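Local coordinates for irisin (Homo sapiens, PDB 4LSD), which is a hormone that probably mediates beneficial effects of muscular exercise, including browning of white adipose tissue, and forms a dimer through its fibronectin type III domain, at residues 32-37 with 54-59; 36-41 with 70-75; 47-52 with 59-64. All blocks are in the same frame, centred on the assembly; numbering follows the deposited sequence.

Contact 1 of 3, residues 32-37 with 54-59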
loop_
_atom_site.group_PDB
_atom_site.type_symbol
_atom_site.label_atom_id
_atom_site.label_comp_id
_atom_site.label_asym_id
_atom_site.label_seq_id
_atom_site.Cartn_x
_atom_site.Cartn_y
_atom_site.Cartn_z
ATOM N N ILE A 32 12.756 -7.828 -8.372
ATOM C CA ILE A 32 13.154 -6.665 -7.583
ATOM C C ILE A 32 12.019 -6.056 -6.765
ATOM O O ILE A 32 12.248 -5.170 -5.943
ATOM C CB ILE A 32 13.735 -5.560 -8.490
ATOM C CG1 ILE A 32 12.633 -4.928 -9.355
ATOM C CG2 ILE A 32 14.817 -6.159 -9.378
ATOM C CD1 ILE A 32 13.145 -3.864 -10.315
ATOM N N GLY A 33 10.800 -6.534 -6.981
ATOM C CA GLY A 33 9.675 -5.986 -6.253
ATOM C C GLY A 33 8.386 -6.754 -6.450
ATOM O O GLY A 33 8.375 -7.879 -6.951
ATOM N N PHE A 34 7.285 -6.129 -6.061
ATOM C CA PHE A 34 5.988 -6.765 -6.178
ATOM C C PHE A 34 4.853 -5.752 -6.200
ATOM O O PHE A 34 5.000 -4.627 -5.731
ATOM C CB PHE A 34 5.775 -7.677 -4.986
ATOM C CG PHE A 34 5.442 -6.938 -3.716
ATOM C CD1 PHE A 34 4.129 -6.555 -3.440
ATOM C CD2 PHE A 34 6.438 -6.618 -2.798
ATOM C CE1 PHE A 34 3.812 -5.868 -2.273
ATOM C CE2 PHE A 34 6.135 -5.928 -1.623
ATOM C CZ PHE A 34 4.819 -5.553 -1.358
ATOM N N ALA A 35 3.710 -6.164 -6.735
ATOM C CA ALA A 35 2.529 -5.312 -6.761
ATOM C C ALA A 35 1.388 -6.179 -6.265
ATOM O O ALA A 35 1.214 -7.309 -6.716
ATOM C CB ALA A 35 2.248 -4.818 -8.164
ATOM N N ILE A 36 0.622 -5.662 -5.314
ATOM C CA ILE A 36 -0.513 -6.404 -4.765
ATOM C C ILE A 36 -1.815 -5.618 -4.966
ATOM O O ILE A 36 -1.816 -4.385 -4.931
ATOM C CB ILE A 36 -0.326 -6.697 -3.247
ATOM C CG1 ILE A 36 0.490 -7.975 -3.051
ATOM C CG2 ILE A 36 -1.671 -6.859 -2.561
ATOM C CD1 ILE A 36 0.586 -8.420 -1.598
ATOM N N SER A 37 -2.910 -6.346 -5.199
ATOM C CA SER A 37 -4.241 -5.755 -5.378
ATOM C C SER A 37 -5.099 -6.338 -4.295
ATOM O O SER A 37 -5.037 -7.536 -4.019
ATOM C CB SER A 37 -4.896 -6.144 -6.703
ATOM O OG SER A 37 -4.138 -5.721 -7.812
ATOM N N THR A 54 13.522 -4.205 -3.323
ATOM C CA THR A 54 13.434 -4.910 -2.053
ATOM C C THR A 54 13.565 -6.413 -2.313
ATOM O O THR A 54 13.401 -6.870 -3.444
ATOM C CB THR A 54 12.074 -4.631 -1.391
ATOM O OG1 THR A 54 11.993 -5.302 -0.129
ATOM C CG2 THR A 54 10.942 -5.120 -2.292
ATOM N N THR A 55 13.859 -7.182 -1.273
ATOM C CA THR A 55 13.985 -8.629 -1.428
ATOM C C THR A 55 12.843 -9.310 -0.682
ATOM O O THR A 55 12.807 -10.527 -0.575
ATOM C CB THR A 55 15.334 -9.169 -0.857
ATOM O OG1 THR A 55 15.576 -8.603 0.436
ATOM C CG2 THR A 55 16.485 -8.858 -1.789
ATOM N N THR A 56 11.909 -8.512 -0.172
ATOM C CA THR A 56 10.781 -9.029 0.602
ATOM C C THR A 56 9.890 -10.048 -0.100
ATOM O O THR A 56 9.748 -10.043 -1.326
ATOM C CB THR A 56 9.890 -7.866 1.114
ATOM O OG1 THR A 56 9.055 -8.338 2.176
ATOM C CG2 THR A 56 9.014 -7.302 -0.005
ATOM N N ARG A 57 9.297 -10.932 0.695
ATOM C CA ARG A 57 8.397 -11.955 0.176
ATOM C C ARG A 57 7.070 -11.944 0.954
ATOM O O ARG A 57 6.326 -12.928 0.968
ATOM C CB ARG A 57 9.062 -13.337 0.246
ATOM C CG ARG A 57 10.239 -13.527 -0.734
ATOM C CD ARG A 57 9.788 -13.661 -2.190
ATOM N NE ARG A 57 10.913 -13.765 -3.122
ATOM C CZ ARG A 57 11.660 -12.741 -3.539
ATOM N NH1 ARG A 57 11.411 -11.508 -3.118
ATOM N NH2 ARG A 57 12.665 -12.946 -4.386
ATOM N N SER A 58 6.784 -10.826 1.610
ATOM C CA SER A 58 5.536 -10.681 2.342
ATOM C C SER A 58 5.129 -9.222 2.415
ATOM O O SER A 58 5.954 -8.313 2.348
ATOM C CB SER A 58 5.625 -11.285 3.750
ATOM O OG SER A 58 6.723 -10.774 4.468
ATOM N N CYS A 59 3.830 -9.019 2.534
ATOM C CA CYS A 59 3.271 -7.697 2.583
ATOM C C CYS A 59 2.085 -7.700 3.526
ATOM O O CYS A 59 1.178 -8.511 3.379
ATOM C CB CYS A 59 2.827 -7.310 1.181
ATOM S SG CYS A 59 1.895 -5.791 1.104
#

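Contact 2 of 3, residues 36-41 with 70-75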
loop_
_atom_site.group_PDB
_atom_site.type_symbol
_atom_site.label_atom_id
_atom_site.label_comp_id
_atom_site.label_asym_id
_atom_site.label_seq_id
_atom_site.Cartn_x
_atom_site.Cartn_y
_atom_site.Cartn_z
ATOM N N ILE A 36 0.622 -5.662 -5.314
ATOM C CA ILE A 36 -0.513 -6.404 -4.765
ATOM C C ILE A 36 -1.815 -5.618 -4.966
ATOM O O ILE A 36 -1.816 -4.385 -4.931
ATOM C CB ILE A 36 -0.326 -6.697 -3.247
ATOM C CG1 ILE A 36 0.490 -7.975 -3.051
ATOM C CG2 ILE A 36 -1.671 -6.859 -2.561
ATOM C CD1 ILE A 36 0.586 -8.420 -1.598
ATOM N N SER A 37 -2.910 -6.346 -5.199
ATOM C CA SER A 37 -4.241 -5.755 -5.378
ATOM C C SER A 37 -5.099 -6.338 -4.295
ATOM O O SER A 37 -5.037 -7.536 -4.019
ATOM C CB SER A 37 -4.896 -6.144 -6.703
ATOM O OG SER A 37 -4.138 -5.721 -7.812
ATOM N N GLN A 38 -5.921 -5.493 -3.698
ATOM C CA GLN A 38 -6.806 -5.934 -2.640
ATOM C C GLN A 38 -8.190 -5.345 -2.827
ATOM O O GLN A 38 -8.338 -4.151 -3.079
ATOM C CB GLN A 38 -6.259 -5.495 -1.283
ATOM C CG GLN A 38 -7.251 -5.655 -0.136
ATOM C CD GLN A 38 -6.874 -4.826 1.079
ATOM O OE1 GLN A 38 -5.760 -4.931 1.606
ATOM N NE2 GLN A 38 -7.804 -3.995 1.534
ATOM N N GLN A 39 -9.203 -6.188 -2.723
ATOM C CA GLN A 39 -10.576 -5.726 -2.824
ATOM C C GLN A 39 -11.455 -6.730 -2.106
ATOM O O GLN A 39 -11.120 -7.911 -2.021
ATOM C CB GLN A 39 -11.011 -5.554 -4.288
ATOM C CG GLN A 39 -10.778 -6.741 -5.157
ATOM C CD GLN A 39 -11.231 -6.505 -6.590
ATOM O OE1 GLN A 39 -10.563 -5.820 -7.370
ATOM N NE2 GLN A 39 -12.377 -7.072 -6.942
ATOM N N LYS A 40 -12.557 -6.251 -1.546
ATOM C CA LYS A 40 -13.472 -7.137 -0.848
ATOM C C LYS A 40 -14.195 -7.978 -1.888
ATOM O O LYS A 40 -14.293 -7.581 -3.062
ATOM C CB LYS A 40 -14.511 -6.340 -0.069
ATOM C CG LYS A 40 -13.966 -5.445 1.013
ATOM C CD LYS A 40 -15.111 -4.861 1.821
ATOM C CE LYS A 40 -14.641 -3.758 2.748
ATOM N NZ LYS A 40 -15.802 -3.043 3.352
ATOM N N LYS A 41 -14.705 -9.130 -1.450
ATOM C CA LYS A 41 -15.455 -10.023 -2.318
ATOM C C LYS A 41 -16.558 -9.121 -2.897
ATOM O O LYS A 41 -16.839 -9.153 -4.090
ATOM C CB LYS A 41 -16.053 -11.169 -1.492
ATOM C CG LYS A 41 -16.773 -12.219 -2.305
ATOM C CD LYS A 41 -17.560 -13.146 -1.399
ATOM C CE LYS A 41 -18.478 -14.055 -2.197
ATOM N NZ LYS A 41 -17.721 -14.866 -3.187
ATOM N N TYR A 70 -12.004 -11.217 1.408
ATOM C CA TYR A 70 -11.148 -10.445 0.517
ATOM C C TYR A 70 -10.526 -11.284 -0.579
ATOM O O TYR A 70 -10.432 -12.502 -0.476
ATOM C CB TYR A 70 -10.021 -9.798 1.311
ATOM C CG TYR A 70 -10.447 -8.625 2.156
ATOM C CD1 TYR A 70 -10.404 -7.328 1.647
ATOM C CD2 TYR A 70 -10.890 -8.806 3.463
ATOM C CE1 TYR A 70 -10.786 -6.241 2.418
ATOM C CE2 TYR A 70 -11.279 -7.725 4.244
ATOM C CZ TYR A 70 -11.222 -6.449 3.714
ATOM O OH TYR A 70 -11.594 -5.380 4.486
ATOM N N ILE A 71 -10.094 -10.611 -1.632
ATOM C CA ILE A 71 -9.444 -11.269 -2.741
ATOM C C ILE A 71 -8.206 -10.447 -3.025
ATOM O O ILE A 71 -8.280 -9.248 -3.280
ATOM C CB ILE A 71 -10.328 -11.310 -3.980
ATOM C CG1 ILE A 71 -11.666 -11.956 -3.632
ATOM C CG2 ILE A 71 -9.633 -12.112 -5.075
ATOM C CD1 ILE A 71 -12.609 -12.040 -4.798
ATOM N N VAL A 72 -7.065 -11.115 -2.962
ATOM C CA VAL A 72 -5.774 -10.487 -3.162
ATOM C C VAL A 72 -5.045 -11.158 -4.305
ATOM O O VAL A 72 -5.076 -12.377 -4.427
ATOM C CB VAL A 72 -4.924 -10.631 -1.876
ATOM C CG1 VAL A 72 -3.433 -10.562 -2.194
ATOM C CG2 VAL A 72 -5.313 -9.556 -0.878
ATOM N N HIS A 73 -4.388 -10.367 -5.147
ATOM C CA HIS A 73 -3.603 -10.924 -6.246
ATOM C C HIS A 73 -2.210 -10.350 -6.112
ATOM O O HIS A 73 -2.044 -9.170 -5.810
ATOM C CB HIS A 73 -4.152 -10.526 -7.620
ATOM C CG HIS A 73 -5.457 -11.170 -7.965
ATOM N ND1 HIS A 73 -5.556 -12.272 -8.782
ATOM C CD2 HIS A 73 -6.718 -10.865 -7.579
ATOM C CE1 HIS A 73 -6.829 -12.625 -8.885
ATOM N NE2 HIS A 73 -7.549 -11.789 -8.165
ATOM N N VAL A 74 -1.204 -11.182 -6.334
ATOM C CA VAL A 74 0.167 -10.721 -6.241
ATOM C C VAL A 74 0.786 -10.782 -7.624
ATOM O O VAL A 74 0.408 -11.611 -8.443
ATOM C CB VAL A 74 0.993 -11.602 -5.284
ATOM C CG1 VAL A 74 2.379 -11.001 -5.088
ATOM C CG2 VAL A 74 0.282 -11.736 -3.960
ATOM N N GLN A 75 1.729 -9.888 -7.887
ATOM C CA GLN A 75 2.423 -9.839 -9.172
ATOM C C GLN A 75 3.903 -9.601 -8.866
ATOM O O GLN A 75 4.231 -8.975 -7.862
ATOM C CB GLN A 75 1.885 -8.690 -10.020
ATOM C CG GLN A 75 2.727 -8.398 -11.242
ATOM C CD GLN A 75 2.286 -7.136 -11.941
ATOM O OE1 GLN A 75 1.936 -7.154 -13.117
ATOM N NE2 GLN A 75 2.294 -6.028 -11.214
#

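Contact 3 of 3, residues 47-52 with 59-64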
loop_
_atom_site.group_PDB
_atom_site.type_symbol
_atom_site.label_atom_id
_atom_site.label_comp_id
_atom_site.label_asym_id
_atom_site.label_seq_id
_atom_site.Cartn_x
_atom_site.Cartn_y
_atom_site.Cartn_z
ATOM N N ARG A 47 -7.599 -1.365 -3.103
ATOM C CA ARG A 47 -6.309 -0.961 -2.558
ATOM C C ARG A 47 -5.150 -1.609 -3.312
ATOM O O ARG A 47 -5.164 -2.813 -3.579
ATOM C CB ARG A 47 -6.226 -1.322 -1.076
ATOM C CG ARG A 47 -4.944 -0.864 -0.413
ATOM C CD ARG A 47 -5.153 -0.609 1.075
ATOM N NE ARG A 47 -4.888 -1.795 1.877
ATOM C CZ ARG A 47 -5.381 -2.004 3.093
ATOM N NH1 ARG A 47 -6.180 -1.101 3.654
ATOM N NH2 ARG A 47 -5.057 -3.113 3.754
ATOM N N PHE A 48 -4.150 -0.801 -3.655
ATOM C CA PHE A 48 -2.981 -1.284 -4.382
ATOM C C PHE A 48 -1.676 -0.964 -3.649
ATOM O O PHE A 48 -1.438 0.185 -3.286
ATOM C CB PHE A 48 -2.908 -0.647 -5.772
ATOM C CG PHE A 48 -4.148 -0.822 -6.586
ATOM C CD1 PHE A 48 -5.172 0.126 -6.541
ATOM C CD2 PHE A 48 -4.303 -1.946 -7.391
ATOM C CE1 PHE A 48 -6.334 -0.048 -7.290
ATOM C CE2 PHE A 48 -5.457 -2.131 -8.142
ATOM C CZ PHE A 48 -6.477 -1.183 -8.094
ATOM N N ILE A 49 -0.829 -1.972 -3.445
ATOM C CA ILE A 49 0.454 -1.757 -2.792
ATOM C C ILE A 49 1.550 -2.236 -3.713
ATOM O O ILE A 49 1.450 -3.307 -4.292
ATOM C CB ILE A 49 0.589 -2.535 -1.491
ATOM C CG1 ILE A 49 -0.522 -2.145 -0.522
ATOM C CG2 ILE A 49 1.947 -2.233 -0.868
ATOM C CD1 ILE A 49 -0.572 -3.011 0.710
ATOM N N GLN A 50 2.594 -1.433 -3.866
ATOM C CA GLN A 50 3.722 -1.809 -4.716
ATOM C C GLN A 50 4.993 -1.450 -3.958
ATOM O O GLN A 50 5.039 -0.446 -3.262
ATOM C CB GLN A 50 3.693 -1.048 -6.051
ATOM C CG GLN A 50 4.758 -1.498 -7.040
ATOM C CD GLN A 50 4.991 -0.505 -8.180
ATOM O OE1 GLN A 50 5.754 0.459 -8.045
ATOM N NE2 GLN A 50 4.327 -0.736 -9.308
ATOM N N GLU A 51 6.006 -2.300 -4.044
ATOM C CA GLU A 51 7.285 -2.029 -3.402
ATOM C C GLU A 51 8.316 -2.507 -4.387
ATOM O O GLU A 51 8.185 -3.574 -4.971
ATOM C CB GLU A 51 7.438 -2.767 -2.069
ATOM C CG GLU A 51 6.568 -2.209 -0.959
ATOM C CD GLU A 51 6.909 -2.792 0.401
ATOM O OE1 GLU A 51 7.632 -3.809 0.436
ATOM O OE2 GLU A 51 6.453 -2.238 1.429
ATOM N N VAL A 52 9.340 -1.698 -4.590
ATOM C CA VAL A 52 10.383 -2.033 -5.534
ATOM C C VAL A 52 11.733 -1.852 -4.849
ATOM O O VAL A 52 11.827 -1.164 -3.825
ATOM C CB VAL A 52 10.227 -1.143 -6.789
ATOM C CG1 VAL A 52 11.447 -1.219 -7.680
ATOM C CG2 VAL A 52 8.993 -1.605 -7.563
ATOM N N CYS A 59 3.830 -9.019 2.534
ATOM C CA CYS A 59 3.271 -7.697 2.583
ATOM C C CYS A 59 2.085 -7.700 3.526
ATOM O O CYS A 59 1.178 -8.511 3.379
ATOM C CB CYS A 59 2.827 -7.310 1.181
ATOM S SG CYS A 59 1.895 -5.791 1.104
ATOM N N ALA A 60 2.093 -6.787 4.491
ATOM C CA ALA A 60 1.005 -6.679 5.459
ATOM C C ALA A 60 -0.161 -5.864 4.906
ATOM O O ALA A 60 0.043 -4.916 4.156
ATOM C CB ALA A 60 1.506 -6.034 6.722
ATOM N N LEU A 61 -1.380 -6.242 5.277
ATOM C CA LEU A 61 -2.575 -5.530 4.851
ATOM C C LEU A 61 -3.221 -5.068 6.143
ATOM O O LEU A 61 -3.555 -5.880 7.007
ATOM C CB LEU A 61 -3.529 -6.461 4.097
ATOM C CG LEU A 61 -2.898 -7.231 2.938
ATOM C CD1 LEU A 61 -3.820 -8.377 2.551
ATOM C CD2 LEU A 61 -2.642 -6.306 1.757
ATOM N N TRP A 62 -3.404 -3.764 6.268
ATOM C CA TRP A 62 -3.971 -3.191 7.472
ATOM C C TRP A 62 -5.358 -2.603 7.257
ATOM O O TRP A 62 -5.824 -2.469 6.129
ATOM C CB TRP A 62 -3.049 -2.086 7.953
ATOM C CG TRP A 62 -2.999 -0.934 6.975
ATOM C CD1 TRP A 62 -3.653 0.262 7.086
ATOM C CD2 TRP A 62 -2.313 -0.898 5.706
ATOM N NE1 TRP A 62 -3.419 1.041 5.970
ATOM C CE2 TRP A 62 -2.604 0.357 5.112
ATOM C CE3 TRP A 62 -1.485 -1.800 5.019
ATOM C CZ2 TRP A 62 -2.097 0.726 3.858
ATOM C CZ3 TRP A 62 -0.982 -1.430 3.774
ATOM C CH2 TRP A 62 -1.291 -0.176 3.209
ATOM N N ASP A 63 -6.006 -2.247 8.360
ATOM C CA ASP A 63 -7.316 -1.628 8.320
ATOM C C ASP A 63 -8.325 -2.418 7.497
ATOM O O ASP A 63 -9.102 -1.842 6.733
ATOM C CB ASP A 63 -7.160 -0.216 7.762
ATOM C CG ASP A 63 -8.328 0.692 8.108
ATOM O OD1 ASP A 63 -8.862 0.589 9.237
ATOM O OD2 ASP A 63 -8.697 1.533 7.250
ATOM N N LEU A 64 -8.314 -3.736 7.656
ATOM C CA LEU A 64 -9.255 -4.572 6.937
ATOM C C LEU A 64 -10.556 -4.575 7.707
ATOM O O LEU A 64 -10.588 -4.251 8.897
ATOM C CB LEU A 64 -8.734 -6.001 6.817
ATOM C CG LEU A 64 -7.496 -6.197 5.947
ATOM C CD1 LEU A 64 -7.241 -7.686 5.784
ATOM C CD2 LEU A 64 -7.715 -5.543 4.578
#

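Contact 1 of 3, residues 32-37 with 54-59
The backbone N-H of Thr54 points almost straight at the carbonyl of Ile32, with Thr54 N 3.1 Å from Ile32 O and an angle of 171° at the hydrogen. Ile32 and Gly33 form a classic beta bulge opposite Ile77. Within the loop, Thr54 OG1 accepts from Thr56 N at 3.2 Å, an ST turn. Two residues on from Thr54, Thr56 CG2 lies 3.6 Å from Phe34 CE2, the two side chains crossing obliquely.

The rest of the contact spans the interior of the fibronectin type III sandwich: Phe34 and Ile36 come from strand 31-40 of the four-stranded sheet, Cys59 from strand 58-61 of the three-stranded one. Phe34 CG lies between its backbone N and carbonyl carbon (chi1 76°), and the far end of the ring reaches Cys59, where Phe34 CZ is 3.7 Å from Cys59 CB. The sulfur sits obliquely beside the same ring, with Cys59 SG 4.9 Å from the ring centroid. Ile36 CD1 meets Cys59 CB at 3.7 Å, and Trp23 of strand 19-24 packs against both Phe34 and Ile36. Beyond the ring, Thr56 OG1 donates to Ser58 O in the carbonyl plane, on a lone pair, at 3.1 Å, tying the loop to the first residue of strand 58-61.

Contact 2 of 3, residues 36-41 with 70-75
Ser37 and His73 face each other as a hydrogen-bonded pair of two antiparallel strands, 31-40 and 69-78, the central pair of the four-stranded sheet in the fibronectin type III sandwich. Each residue donates its N-H to the other's carbonyl, Ser37 N lying 3.0 Å from His73 O. Gln39 and Ile71 repeat the pattern, with Ile71 N 2.9 Å from Gln39 O. Between these pairs the C-H of Val72 CA also approaches Ser37 O.

Tyr70 carries the largest side chain of the contact. Its CB lies 4.0 Å from Gln39 O. CG stands beside the backbone N, anti to the carbonyl carbon (chi1 -74°), and the ring beyond it comes back to the other strand. CD1 lies near Gln39 O, and CE1 comes between two chains: Lys40 CG at 3.6 Å and Gln38 NE2 at 3.8 Å, the Gln38 amide plane standing 78° from the ring. Lys40 runs side by side with the tyrosine, extended in the same direction, until its CE is 3.9 Å from Tyr70 OH. The hydroxyl itself is hydrogen-bonded to Glu65 N five residues back, which fits the tyrosine corner known from fibronectin type III and other Greek-key domains. An alanine here would probably leave Glu65 N without this partner and open a gap beside the Gln38 amide and the Lys40 chain.

Farther along, the side chains facing the interior are aliphatic. Ile36 and Val74 lie side by side, pointing the same way, while Val72 CG1 approaches Ile36 CG2; the nearest approach among the three is Ile36 CG1 to Val74 CG2, 3.9 Å.

Contact 3 of 3, residues 47-52 with 59-64
At the dimer-forming margin of the domain, Arg47, a residue required for dimerization, lies flat on the indole of Trp62. The guanidinium and ring planes are only 5° apart, and CZ of Arg47 sits over the centre of the Trp62 six-membered ring, 4.1 Å from its centroid, a cation-pi stack. The arginine chain bends at chi3 (91°), which swings NE out of line with the carbons before it. At the edge of the guanidinium, Trp62 O is gripped twice: Arg47 NH2 donates to it at 2.6 Å, on a carbonyl lone pair, and Arg47 NH1 adds a weak bond at 2.9 Å.

The two segments come from opposite sheets of the fibronectin type III sandwich, strand 47-52 running nearly antiparallel to strand 59-61 across the interior and Trp62 lying just after the end of strand 58-61. Strand 46-52 is also where the sheet continues into the second subunit: Arg47 of that subunit makes a salt bridge with Glu51 of this chain, and its Trp62 meets Trp62 here. Deeper in, Ile49 reaches Trp62 tip to tip, Ile49 CD1 lying 3.5 Å from Trp62 CZ3. The same methyl touches Cys59 SG at 3.7 Å and Leu61 CD2 at 4.0 Å.

In the fold
From the N terminus, the chain first passes strands 9-12 and 19-24, then enters strand 31-40, the starting point of contacts 1 and 2. Strand 46-52 follows and pairs beside it, Ile36 N lying 2.7 Å from Ile49 O. Contact 1 closes when the chain crosses to the other sheet at 54-59, and contact 3 closes shortly after at 59-64; their segments alternate along the chain, and they share Cys59. Contact 2 closes last, at 70-75, so its loop encloses both segments of contact 3. Contact 2 thus lies within one sheet, whereas contacts 1 and 3 join the two sheets across the sandwich interior.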